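Local coordinates for protein putative enoyl-CoA hydratase/isomerase (Acinetobacter baumannii, PDB 3FDU) that probably acts on the acyl chain of coenzyme A thioesters as an enoyl-CoA hydratase or isomerase of the crotonase family, at residues V50-R56 / K100-A105. The protein carries 4 engineered substitutions. Residues are numbered along the deposited sequence.
Sequences VRVVVLR and KPLIIA. Engineered in segment 50-56: Val53 (natural residue Ile).
Two neighbouring parallel strands, 52-56 and 102-105, run side by side in the beta-sheet core of the crotonase fold, their axes 4.7 Å apart at closest and 24° from parallel. Leu55, Ile103 and Lys100 bury the most surface between them. Both strands are extended, and the register sets Val53 beside Leu102, Val54 beside Ile103 and Leu55 beside Ile104, with CA atoms 4.8 to 5.0 Å apart. Leu55 N takes Ile103 O (2.9 Å) and Leu55 O receives Ala105 N (3.2 Å); Val53 N donates to Pro101 O (3.1 Å) and Ile103 N to Val53 O (2.8 Å). Leu55, chi1 t and chi2 p, shares a face with engineered Val53, Leu102 and Ile104; its flexible arm puts CD2 4.0 Å from Ile104 CD1, and helix 31-46 meets this face through Val53. On the other face Ile103, beta-branched and so suited to an extended strand, uses chi1 m and chi2 t to bring CD1 4.0 Å from Val52 CG1; helix 188-200 packs against Val52 and Ala105. Before the strands, Lys100, extended beyond an m chi1, is long enough for NZ to donate hydrogen bonds to Val50 O (2.6 Å) and to Ala44 O. Branched aliphatic residues thus line most of both faces, Val53, Leu55 and Ile103 pair their backbones here while Val52 and Val54 bond to strand 15-20, and carbonyl oxygens satisfy the buried ammonium, tying the strand entrance to helix 31-46.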
ATOM      1  N   VAL A  50     -17.305  20.388 -19.170  1.00 27.95           N
ATOM      2  CA  VAL A  50     -16.369  20.156 -18.035  1.00 24.62           C
ATOM      3  C   VAL A  50     -15.458  18.950 -18.377  1.00 24.42           C
ATOM      4  O   VAL A  50     -15.968  17.840 -18.669  1.00 23.56           O
ATOM      5  CB  VAL A  50     -17.149  19.797 -16.763  1.00 24.82           C
ATOM      6  CG1 VAL A  50     -16.204  19.386 -15.635  1.00 24.25           C
ATOM      7  CG2 VAL A  50     -18.061  20.927 -16.326  1.00 25.34           C
ATOM      8  N   ARG A  51     -14.137  19.133 -18.284  1.00 21.78           N
ATOM      9  CA  ARG A  51     -13.200  18.023 -18.479  1.00 21.85           C
ATOM     10  C   ARG A  51     -12.489  17.587 -17.177  1.00 22.05           C
ATOM     11  O   ARG A  51     -12.162  16.398 -17.010  1.00 20.81           O
ATOM     12  CB  ARG A  51     -12.151  18.429 -19.540  1.00 23.85           C
ATOM     13  CG  ARG A  51     -12.799  18.522 -20.966  1.00 25.58           C
ATOM     14  CD  ARG A  51     -11.916  19.344 -21.911  1.00 35.84           C
ATOM     15  NE  ARG A  51     -10.736  18.545 -22.170  1.00 43.54           N
ATOM     16  CZ  ARG A  51     -10.564  17.781 -23.237  1.00 46.87           C
ATOM     17  NH1 ARG A  51     -11.465  17.781 -24.230  1.00 50.10           N
ATOM     18  NH2 ARG A  51      -9.458  17.064 -23.327  1.00 47.72           N
ATOM     19  N   VAL A  52     -12.225  18.567 -16.287  1.00 21.37           N
ATOM     20  CA  VAL A  52     -11.556  18.316 -14.962  1.00 20.96           C
ATOM     21  C   VAL A  52     -12.262  19.054 -13.827  1.00 19.84           C
ATOM     22  O   VAL A  52     -12.720  20.191 -13.988  1.00 19.82           O
ATOM     23  CB  VAL A  52     -10.108  18.729 -14.996  1.00 20.72           C
ATOM     24  CG1 VAL A  52      -9.386  18.502 -13.607  1.00 20.15           C
ATOM     25  CG2 VAL A  52      -9.342  18.012 -16.189  1.00 22.93           C
ATOM     26  N   VAL A  53     -12.396  18.393 -12.677  1.00 18.78           N
ATOM     27  CA  VAL A  53     -12.941  19.059 -11.514  1.00 19.56           C
ATOM     28  C   VAL A  53     -11.857  19.331 -10.449  1.00 19.86           C
ATOM     29  O   VAL A  53     -11.023  18.442 -10.105  1.00 19.51           O
ATOM     30  CB  VAL A  53     -14.120  18.246 -10.875  1.00 18.94           C
ATOM     31  CG1 VAL A  53     -14.710  19.021  -9.649  1.00 16.60           C
ATOM     32  CG2 VAL A  53     -15.223  17.979 -11.931  1.00 20.72           C
ATOM     33  N   VAL A  54     -11.875  20.539  -9.904  1.00 19.84           N
ATOM     34  CA  VAL A  54     -10.998  20.866  -8.775  1.00 20.34           C
ATOM     35  C   VAL A  54     -11.939  21.212  -7.657  1.00 19.98           C
ATOM     36  O   VAL A  54     -12.823  22.060  -7.836  1.00 20.30           O
ATOM     37  CB  VAL A  54     -10.112  22.100  -9.041  1.00 20.07           C
ATOM     38  CG1 VAL A  54      -9.350  22.527  -7.755  1.00 23.65           C
ATOM     39  CG2 VAL A  54      -9.071  21.823 -10.185  1.00 21.80           C
ATOM     40  N   LEU A  55     -11.738  20.583  -6.506  1.00 20.03           N
ATOM     41  CA  LEU A  55     -12.492  20.860  -5.276  1.00 19.93           C
ATOM     42  C   LEU A  55     -11.510  21.346  -4.215  1.00 20.36           C
ATOM     43  O   LEU A  55     -10.490  20.699  -3.987  1.00 17.58           O
ATOM     44  CB  LEU A  55     -13.143  19.556  -4.775  1.00 21.07           C
ATOM     45  CG  LEU A  55     -13.871  19.578  -3.422  1.00 20.36           C
ATOM     46  CD1 LEU A  55     -15.085  20.436  -3.518  1.00 20.92           C
ATOM     47  CD2 LEU A  55     -14.281  18.137  -3.063  1.00 24.12           C
ATOM     48  N   ARG A  56     -11.820  22.475  -3.566  1.00 19.25           N
ATOM     49  CA  ARG A  56     -10.972  22.998  -2.525  1.00 19.79           C
ATOM     50  C   ARG A  56     -11.783  23.929  -1.660  1.00 20.24           C
ATOM     51  O   ARG A  56     -12.957  24.152  -1.923  1.00 21.63           O
ATOM     52  CB  ARG A  56      -9.811  23.788  -3.128  1.00 18.78           C
ATOM     53  CG  ARG A  56     -10.272  24.882  -4.105  1.00 22.23           C
ATOM     54  CD  ARG A  56      -9.032  25.643  -4.569  1.00 23.56           C
ATOM     55  NE  ARG A  56      -9.263  26.629  -5.611  1.00 28.89           N
ATOM     56  CZ  ARG A  56      -9.719  27.853  -5.395  1.00 32.13           C
ATOM     57  NH1 ARG A  56     -10.080  28.206  -4.175  1.00 33.53           N
ATOM     58  NH2 ARG A  56      -9.841  28.708  -6.406  1.00 32.23           N
ATOM     59  N   LYS A 100     -14.453  11.684 -14.433  1.00 19.23           N
ATOM     60  CA  LYS A 100     -13.448  12.621 -14.888  1.00 19.70           C
ATOM     61  C   LYS A 100     -12.401  12.828 -13.782  1.00 18.91           C
ATOM     62  O   LYS A 100     -12.670  12.476 -12.637  1.00 19.58           O
ATOM     63  CB  LYS A 100     -14.111  13.974 -15.227  1.00 19.03           C
ATOM     64  CG  LYS A 100     -15.115  13.818 -16.439  1.00 21.35           C
ATOM     65  CD  LYS A 100     -16.054  15.061 -16.649  1.00 17.23           C
ATOM     66  CE  LYS A 100     -16.974  14.800 -17.906  1.00 21.62           C
ATOM     67  NZ  LYS A 100     -17.812  16.048 -18.066  1.00 23.50           N
ATOM     68  N   PRO A 101     -11.231  13.386 -14.135  1.00 17.97           N
ATOM     69  CA  PRO A 101     -10.212  13.507 -13.079  1.00 17.79           C
ATOM     70  C   PRO A 101     -10.719  14.488 -11.989  1.00 18.17           C
ATOM     71  O   PRO A 101     -11.328  15.532 -12.319  1.00 17.74           O
ATOM     72  CB  PRO A 101      -8.998  14.074 -13.812  1.00 18.47           C
ATOM     73  CG  PRO A 101      -9.221  13.620 -15.352  1.00 17.70           C
ATOM     74  CD  PRO A 101     -10.738  13.825 -15.458  1.00 17.38           C
ATOM     75  N   LEU A 102     -10.491  14.126 -10.720  1.00 17.58           N
ATOM     76  CA  LEU A 102     -10.875  14.938  -9.531  1.00 16.36           C
ATOM     77  C   LEU A 102      -9.593  15.334  -8.791  1.00 17.81           C
ATOM     78  O   LEU A 102      -8.839  14.455  -8.329  1.00 16.17           O
ATOM     79  CB  LEU A 102     -11.785  14.139  -8.591  1.00 16.51           C
ATOM     80  CG  LEU A 102     -12.244  14.868  -7.297  1.00 19.47           C
ATOM     81  CD1 LEU A 102     -12.996  16.193  -7.616  1.00 17.65           C
ATOM     82  CD2 LEU A 102     -13.155  13.956  -6.471  1.00 18.08           C
ATOM     83  N   ILE A 103      -9.313  16.642  -8.718  1.00 16.56           N
ATOM     84  CA  ILE A 103      -8.158  17.115  -8.001  1.00 17.69           C
ATOM     85  C   ILE A 103      -8.651  17.860  -6.775  1.00 17.77           C
ATOM     86  O   ILE A 103      -9.625  18.590  -6.869  1.00 18.76           O
ATOM     87  CB  ILE A 103      -7.279  18.067  -8.861  1.00 18.16           C
ATOM     88  CG1 ILE A 103      -6.852  17.388 -10.190  1.00 15.37           C
ATOM     89  CG2 ILE A 103      -6.081  18.626  -8.063  1.00 17.32           C
ATOM     90  CD1 ILE A 103      -6.180  18.366 -11.164  1.00 17.22           C
ATOM     91  N   ILE A 104      -7.982  17.655  -5.629  1.00 17.79           N
ATOM     92  CA  ILE A 104      -8.282  18.378  -4.400  1.00 16.94           C
ATOM     93  C   ILE A 104      -7.062  19.189  -3.967  1.00 17.28           C
ATOM     94  O   ILE A 104      -5.893  18.727  -4.038  1.00 17.79           O
ATOM     95  CB  ILE A 104      -8.782  17.435  -3.283  1.00 18.09           C
ATOM     96  CG1 ILE A 104     -10.169  16.861  -3.724  1.00 19.37           C
ATOM     97  CG2 ILE A 104      -8.893  18.218  -1.920  1.00 16.13           C
ATOM     98  CD1 ILE A 104     -10.920  16.000  -2.704  1.00 19.59           C
ATOM     99  N   ALA A 105      -7.306  20.396  -3.497  1.00 16.07           N
ATOM    100  CA  ALA A 105      -6.201  21.213  -3.013  1.00 17.27           C
ATOM    101  C   ALA A 105      -6.470  21.584  -1.553  1.00 17.72           C
ATOM    102  O   ALA A 105      -7.513  22.127  -1.268  1.00 18.55           O
ATOM    103  CB  ALA A 105      -6.058  22.530  -3.885  1.00 17.56           C
TER